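Local atomic coordinates of aminotransferase (Paracoccus denitrificans, PDB entry 4GRX), a protein that probably catalyses pyridoxal-phosphate-dependent transfer of amino groups from amine donors to carbonyl acceptors, as an omega-aminotransferase of class III. Residues F209-R212 with L213-L217; E218-I221 with T222-A226; L255-L258 with R259-I263. All coordinates share one frame; numbering follows the deposited sequence.

Overall arrangement
Two helices that lie against each other supply all three examples. Contacts 1 and 2 follow one another along helix 206-224, their centres about 13 Å apart, while contact 3 takes in the last turns of helix 250-260 and the bend beyond it. Its centre is about 14 Å from that of contact 1 and 11 Å from that of contact 2. Leu217 CD2 meets Leu258 CD2 at 3.9 Å between contacts 1 and 3; between contacts 2 and 3, Glu218 OE2 probably hydrogen-bonds Tyr261 OH at 2.6 Å. All three centres lie 24 to 28 Å from the chain centre, and none of the contacts includes Lys297, the lysine carrying pyridoxal phosphate, or another residue of the delta-amino valeric acid pocket.

Contact 1: residues F209-R212 with L213-L217; sequences FVAR and LAREL
Phe209 through Leu217 run as unbroken alpha-helix, and each carbonyl of 209-212 accepts the amide four residues on, Phe209 O from Leu213 N, Val210 O from Ala214 N, Ala211 O from Arg215 N and Arg212 O from Glu216 N, at 2.7 to 3.1 Å. Upon this ladder the side chains illustrate how one helix can be apolar on one side and charged on another. One turn apart, Phe209 and Leu213 meet on the buried side: Leu213 CG sits over one face of the phenyl ring, and its CD1 branch comes to 3.8 Å from Phe209 CZ. The ring reaches forward because its CG stands anti to the backbone N (chi1 179°). At the edge of the same ring, in its plane, lies Arg212 NH2, which is held by a salt bridge to Glu204 and a hydrogen bond to Tyr199 O.

Arg215 takes a different course. Its chain bends at chi3 (57°) and folds back over the preceding turn, laying one guanidinium face across Ala211 O and Arg212 CA, with NH2 3.5 Å from Arg212 CB. The two guanidinium planes are turned 46° apart; their charged nitrogens are not in contact (Arg212 NE to Arg215 NH2 5.4 Å), and Arg212 has its acidic partner in Glu204. Glu216 uses only CB here, against Arg212 O; its carboxylate leads away to the amide of Thr192. Val210 rests on Ala253 of helix 250-260, Leu213 on Tyr250, Ala214 on Ile257 and Leu217 on Ile254, and Leu213 also touches Thr192 and Pro194, in the loop after edge strand 188-191.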
loop_
_atom_site.group_PDB
_atom_site.type_symbol
_atom_site.label_atom_id
_atom_site.label_comp_id
_atom_site.label_asym_id
_atom_site.label_seq_id
_atom_site.Cartn_x
_atom_site.Cartn_y
_atom_site.Cartn_z
ATOM N N PHE A 209 12.486 33.421 13.953
ATOM C CA PHE A 209 12.274 31.989 13.944
ATOM C C PHE A 209 12.386 31.393 12.538
ATOM O O PHE A 209 13.041 30.362 12.362
ATOM C CB PHE A 209 10.911 31.667 14.560
ATOM C CG PHE A 209 10.578 30.205 14.573
ATOM C CD1 PHE A 209 11.271 29.324 15.395
ATOM C CD2 PHE A 209 9.556 29.702 13.768
ATOM C CE1 PHE A 209 10.950 27.970 15.419
ATOM C CE2 PHE A 209 9.235 28.344 13.783
ATOM C CZ PHE A 209 9.926 27.483 14.618
ATOM N N VAL A 210 11.744 32.023 11.549
ATOM C CA VAL A 210 11.791 31.531 10.170
ATOM C C VAL A 210 13.202 31.637 9.603
ATOM O O VAL A 210 13.661 30.735 8.889
ATOM C CB VAL A 210 10.771 32.227 9.236
ATOM C CG1 VAL A 210 11.096 31.946 7.766
ATOM C CG2 VAL A 210 9.354 31.770 9.565
ATOM N N ALA A 211 13.898 32.720 9.941
ATOM C CA ALA A 211 15.293 32.857 9.528
ATOM C C ALA A 211 16.204 31.782 10.159
ATOM O O ALA A 211 17.112 31.277 9.487
ATOM C CB ALA A 211 15.807 34.255 9.806
ATOM N N ARG A 212 15.938 31.408 11.417
ATOM C CA ARG A 212 16.715 30.354 12.081
ATOM C C ARG A 212 16.520 29.019 11.392
ATOM O O ARG A 212 17.480 28.269 11.236
ATOM C CB ARG A 212 16.415 30.242 13.576
ATOM C CG ARG A 212 17.064 29.037 14.252
ATOM C CD ARG A 212 17.210 29.171 15.767
ATOM N NE ARG A 212 15.937 29.389 16.481
ATOM C CZ ARG A 212 15.089 28.424 16.845
ATOM N NH1 ARG A 212 15.371 27.161 16.558
ATOM N NH2 ARG A 212 13.954 28.725 17.492
ATOM N N LEU A 213 15.301 28.718 10.950
ATOM C CA LEU A 213 15.089 27.440 10.236
ATOM C C LEU A 213 15.684 27.443 8.819
ATOM O O LEU A 213 16.123 26.407 8.326
ATOM C CB LEU A 213 13.608 27.037 10.203
ATOM C CG LEU A 213 12.865 26.800 11.530
ATOM C CD1 LEU A 213 11.401 26.494 11.265
ATOM C CD2 LEU A 213 13.485 25.702 12.385
ATOM N N ALA A 214 15.705 28.603 8.169
ATOM C CA ALA A 214 16.318 28.712 6.851
ATOM C C ALA A 214 17.811 28.427 7.027
ATOM O O ALA A 214 18.426 27.678 6.265
ATOM C CB ALA A 214 16.077 30.105 6.264
ATOM N N ARG A 215 18.357 29.018 8.081
ATOM C CA ARG A 215 19.744 28.876 8.466
ATOM C C ARG A 215 20.047 27.430 8.847
ATOM O O ARG A 215 21.067 26.879 8.431
ATOM C CB ARG A 215 20.020 29.826 9.627
ATOM C CG ARG A 215 21.475 30.055 9.978
ATOM C CD ARG A 215 21.641 31.351 10.766
ATOM N NE ARG A 215 20.837 31.390 11.990
ATOM C CZ ARG A 215 19.940 32.342 12.282
ATOM N NH1 ARG A 215 19.725 33.358 11.442
ATOM N NH2 ARG A 215 19.263 32.289 13.428
ATOM N N GLU A 216 19.161 26.814 9.625
ATOM C CA GLU A 216 19.340 25.423 10.065
ATOM C C GLU A 216 19.406 24.474 8.866
ATOM O O GLU A 216 20.180 23.508 8.877
ATOM C CB GLU A 216 18.234 24.985 11.044
ATOM C CG GLU A 216 18.225 23.485 11.348
ATOM C CD GLU A 216 16.842 22.911 11.694
ATOM O OE1 GLU A 216 15.930 22.854 10.831
ATOM O OE2 GLU A 216 16.661 22.478 12.845
ATOM N N LEU A 217 18.601 24.740 7.841
ATOM C CA LEU A 217 18.618 23.894 6.655
ATOM C C LEU A 217 19.964 24.003 5.963
ATOM O O LEU A 217 20.585 22.986 5.634
ATOM C CB LEU A 217 17.481 24.241 5.679
ATOM C CG LEU A 217 17.545 23.711 4.239
ATOM C CD1 LEU A 217 17.702 22.199 4.177
ATOM C CD2 LEU A 217 16.320 24.145 3.448
#

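Contact 2: residues E218-I221 with T222-A226; sequences EDTI and TREGA
Glu218 O is gripped twice by Thr222, once by the amide N at 2.8 Å and once by the hydroxyl OG1 at 3.0 Å, in the final turns of helix 206-224. The two donors approach from opposite faces of the carbonyl plane, OG1 standing 37° out of it. The hydroxyl thus finds its acceptor within its own helix: OG1 lies beside the backbone N (chi1 -61°), where it can turn back to the carbonyl one turn earlier.

A second polar group is made by neighbours in sequence. Arg223 holds Glu224 OE2 side-on, with NE at 2.9 Å and NH2 at 2.7 Å, both on that single oxygen, while Glu224 OE1 forms a salt bridge to Lys154. Two nitrogens on one oxygen should limit rotation of the guanidinium, and Thr220 CG2 lies over one of its faces; Thr220 and Arg223 run side by side. Thr220 OG1 is bonded to Glu216 O.

The helix closes with Gly225 N on Ile221 O at 2.7 Å. Gly225 then departs with a positive phi of 88°, and at its backbone angles a CB would be jammed against the carbonyl O of Glu224. Past this bend Ala226 lies beside Ile221 and Tyr261. Ile221 itself packs on Ile257, Tyr261 and Ile263, and Ala226 CB comes to rest 4.1 Å from Ile221 CG2.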
loop_
_atom_site.group_PDB
_atom_site.type_symbol
_atom_site.label_atom_id
_atom_site.label_comp_id
_atom_site.label_asym_id
_atom_site.label_seq_id
_atom_site.Cartn_x
_atom_site.Cartn_y
_atom_site.Cartn_z
ATOM N N GLU A 218 20.421 25.234 5.753
ATOM C CA GLU A 218 21.681 25.454 5.076
ATOM C C GLU A 218 22.846 24.780 5.794
ATOM O O GLU A 218 23.737 24.215 5.143
ATOM C CB GLU A 218 21.951 26.935 4.903
ATOM C CG GLU A 218 23.041 27.214 3.878
ATOM C CD GLU A 218 22.659 28.357 2.979
ATOM O OE1 GLU A 218 21.532 28.880 3.139
ATOM O OE2 GLU A 218 23.471 28.731 2.117
ATOM N N ASP A 219 22.835 24.847 7.124
ATOM C CA ASP A 219 23.822 24.169 7.949
ATOM C C ASP A 219 23.778 22.658 7.717
ATOM O O ASP A 219 24.825 22.009 7.581
ATOM C CB ASP A 219 23.590 24.485 9.425
ATOM C CG ASP A 219 24.006 25.913 9.812
ATOM O OD1 ASP A 219 24.612 26.669 9.014
ATOM O OD2 ASP A 219 23.732 26.282 10.963
ATOM N N THR A 220 22.578 22.101 7.653
ATOM C CA THR A 220 22.427 20.683 7.382
ATOM C C THR A 220 23.014 20.337 6.010
ATOM O O THR A 220 23.748 19.353 5.864
ATOM C CB THR A 220 20.954 20.271 7.450
ATOM O OG1 THR A 220 20.455 20.618 8.737
ATOM C CG2 THR A 220 20.786 18.768 7.243
ATOM N N ILE A 221 22.709 21.170 5.018
ATOM C CA ILE A 221 23.213 20.960 3.673
ATOM C C ILE A 221 24.745 21.033 3.638
ATOM O O ILE A 221 25.371 20.235 2.939
ATOM C CB ILE A 221 22.563 21.907 2.634
ATOM C CG1 ILE A 221 21.093 21.536 2.441
ATOM C CG2 ILE A 221 23.277 21.800 1.294
ATOM C CD1 ILE A 221 20.293 22.583 1.707
ATOM N N THR A 222 25.330 21.979 4.385
ATOM C CA THR A 222 26.786 22.102 4.539
ATOM C C THR A 222 27.386 20.880 5.249
ATOM O O THR A 222 28.449 20.408 4.883
ATOM C CB THR A 222 27.148 23.399 5.311
ATOM O OG1 THR A 222 26.673 24.534 4.582
ATOM C CG2 THR A 222 28.642 23.550 5.509
ATOM N N ARG A 223 26.681 20.380 6.261
ATOM C CA ARG A 223 27.129 19.265 7.099
ATOM C C ARG A 223 27.165 17.969 6.275
ATOM O O ARG A 223 28.130 17.208 6.320
ATOM C CB ARG A 223 26.151 19.136 8.289
ATOM C CG ARG A 223 26.609 18.359 9.515
ATOM C CD ARG A 223 25.474 18.169 10.521
ATOM N NE ARG A 223 24.539 17.116 10.095
ATOM C CZ ARG A 223 23.202 17.175 10.195
ATOM N NH1 ARG A 223 22.605 18.243 10.709
ATOM N NH2 ARG A 223 22.458 16.165 9.757
ATOM N N GLU A 224 26.118 17.753 5.490
ATOM C CA GLU A 224 25.936 16.504 4.767
ATOM C C GLU A 224 26.548 16.568 3.368
ATOM O O GLU A 224 27.099 15.580 2.876
ATOM C CB GLU A 224 24.435 16.165 4.679
ATOM C CG GLU A 224 23.735 16.047 6.024
ATOM C CD GLU A 224 24.233 14.866 6.868
ATOM O OE1 GLU A 224 24.546 13.801 6.284
ATOM O OE2 GLU A 224 24.315 14.984 8.120
ATOM N N GLY A 225 26.435 17.735 2.731
ATOM C CA GLY A 225 26.799 17.909 1.325
ATOM C C GLY A 225 25.630 17.597 0.408
ATOM O O GLY A 225 25.081 16.487 0.432
ATOM N N ALA A 226 25.263 18.587 -0.405
ATOM C CA ALA A 226 24.169 18.509 -1.372
ATOM C C ALA A 226 24.190 17.259 -2.267
ATOM O O ALA A 226 23.130 16.712 -2.595
ATOM C CB ALA A 226 24.141 19.774 -2.213
#

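Contact 3: residues L255-L258 with R259-I263; sequences LPIL and RKYDI
Leu255 to Lys260 form the closing turns of helix 250-260, in which Leu255 O, Pro256 O and Ile257 O accept the amides of Arg259, Lys260 and Tyr261 in the regular i to i+4 sequence. Pro256 has no N-H to give the turn before it, and the helix is kinked there. At the far end the pattern changes: Ile263 N reaches back five residues to Leu258 O at 3.0 Å with an almost straight bond (173°), and Asp262 N bonds to Arg259 O at 3.2 Å.

Ile257 and Tyr261 point the same way, with Ile257 CG2 3.7 Å from Tyr261 CE2; this methyl is set toward the ring by being anti to the backbone N. Ile257 O lies near the ring plane, at the edge, and Lys260 CG lies above one face, toward the rim, while Ile221 of helix 206-224 packs against the tyrosine as well. Arg259, bent at chi3 (-86°), doubles back along the helix beside Leu255: Leu255 CB lies over one guanidinium face, NH1 is 3.4 Å from Leu255 CD2, and Pro256 CG approaches obliquely.

On the inner side Leu258 CD2 and Ile263 CG2 touch at 3.9 Å, the two side chains crossing at about a right angle. They sit on the sheet, Leu258 against Phe232 and Met265, Ile263 against Ile229. Asp262, with phi at 54°, is the C-prime residue of a Schellman motif, and the Leu258-Ile263 pair is the apolar contact that commonly spans one. Here the motif turns the chain out of the helix of a beta-alpha-beta crossover, from strand 229-234 into parallel strand 265-268.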
loop_
_atom_site.group_PDB
_atom_site.type_symbol
_atom_site.label_atom_id
_atom_site.label_comp_id
_atom_site.label_asym_id
_atom_site.label_seq_id
_atom_site.Cartn_x
_atom_site.Cartn_y
_atom_site.Cartn_z
ATOM N N LEU A 255 12.303 27.290 0.116
ATOM C CA LEU A 255 12.455 26.828 -1.267
ATOM C C LEU A 255 13.687 27.273 -2.045
ATOM O O LEU A 255 14.333 26.434 -2.688
ATOM C CB LEU A 255 11.190 27.054 -2.087
ATOM C CG LEU A 255 10.430 25.750 -2.281
ATOM C CD1 LEU A 255 9.646 25.424 -1.024
ATOM C CD2 LEU A 255 9.503 25.862 -3.466
ATOM N N PRO A 256 14.034 28.577 -1.995
ATOM C CA PRO A 256 15.226 29.035 -2.725
ATOM C C PRO A 256 16.511 28.289 -2.341
ATOM O O PRO A 256 17.329 27.996 -3.213
ATOM C CB PRO A 256 15.319 30.508 -2.337
ATOM C CG PRO A 256 13.896 30.890 -2.122
ATOM C CD PRO A 256 13.343 29.716 -1.366
ATOM N N ILE A 257 16.665 27.965 -1.052
ATOM C CA ILE A 257 17.828 27.210 -0.577
ATOM C C ILE A 257 17.833 25.843 -1.258
ATOM O O ILE A 257 18.879 25.378 -1.721
ATOM C CB ILE A 257 17.839 27.089 0.968
ATOM C CG1 ILE A 257 17.890 28.482 1.617
ATOM C CG2 ILE A 257 19.023 26.270 1.457
ATOM C CD1 ILE A 257 17.531 28.502 3.089
ATOM N N LEU A 258 16.656 25.226 -1.368
ATOM C CA LEU A 258 16.559 23.923 -2.015
ATOM C C LEU A 258 16.827 23.999 -3.518
ATOM O O LEU A 258 17.438 23.089 -4.079
ATOM C CB LEU A 258 15.211 23.257 -1.738
ATOM C CG LEU A 258 14.836 22.938 -0.296
ATOM C CD1 LEU A 258 13.417 22.419 -0.272
ATOM C CD2 LEU A 258 15.769 21.915 0.326
ATOM N N ARG A 259 16.373 25.073 -4.168
ATOM C CA ARG A 259 16.710 25.305 -5.585
ATOM C C ARG A 259 18.221 25.498 -5.770
ATOM O O ARG A 259 18.833 24.845 -6.612
ATOM C CB ARG A 259 15.896 26.467 -6.194
ATOM C CG ARG A 259 14.413 26.130 -6.360
ATOM C CD ARG A 259 13.650 27.084 -7.282
ATOM N NE ARG A 259 13.143 28.294 -6.599
ATOM C CZ ARG A 259 11.929 28.424 -6.055
ATOM N NH1 ARG A 259 11.049 27.418 -6.085
ATOM N NH2 ARG A 259 11.598 29.571 -5.469
ATOM N N LYS A 260 18.816 26.366 -4.955
ATOM C CA LYS A 260 20.266 26.597 -4.958
ATOM C C LYS A 260 21.101 25.308 -4.900
ATOM O O LYS A 260 22.049 25.168 -5.651
ATOM C CB LYS A 260 20.658 27.538 -3.817
ATOM C CG LYS A 260 22.119 27.945 -3.791
ATOM C CD LYS A 260 22.439 28.685 -2.501
ATOM C CE LYS A 260 23.932 28.902 -2.318
ATOM N NZ LYS A 260 24.198 29.850 -1.196
ATOM N N TYR A 261 20.742 24.364 -4.033
ATOM C CA TYR A 261 21.538 23.153 -3.886
ATOM C C TYR A 261 21.045 21.940 -4.677
ATOM O O TYR A 261 21.505 20.834 -4.450
ATOM C CB TYR A 261 21.709 22.808 -2.404
ATOM C CG TYR A 261 22.425 23.880 -1.603
ATOM C CD1 TYR A 261 23.821 23.992 -1.622
ATOM C CD2 TYR A 261 21.705 24.783 -0.830
ATOM C CE1 TYR A 261 24.473 24.969 -0.891
ATOM C CE2 TYR A 261 22.340 25.769 -0.105
ATOM C CZ TYR A 261 23.717 25.859 -0.137
ATOM O OH TYR A 261 24.320 26.842 0.602
ATOM N N ASP A 262 20.128 22.145 -5.613
ATOM C CA ASP A 262 19.581 21.051 -6.421
ATOM C C ASP A 262 19.018 19.906 -5.560
ATOM O O ASP A 262 19.402 18.738 -5.724
ATOM C CB ASP A 262 20.628 20.480 -7.395
ATOM C CG ASP A 262 21.192 21.516 -8.360
ATOM O OD1 ASP A 262 20.479 22.471 -8.761
ATOM O OD2 ASP A 262 22.375 21.342 -8.738
ATOM N N ILE A 263 18.104 20.256 -4.656
ATOM C CA ILE A 263 17.368 19.293 -3.838
ATOM C C ILE A 263 15.868 19.377 -4.157
ATOM O O ILE A 263 15.201 20.341 -3.772
ATOM C CB ILE A 263 17.608 19.537 -2.329
ATOM C CG1 ILE A 263 19.105 19.406 -2.027
ATOM C CG2 ILE A 263 16.756 18.597 -1.472
ATOM C CD1 ILE A 263 19.503 19.770 -0.611
#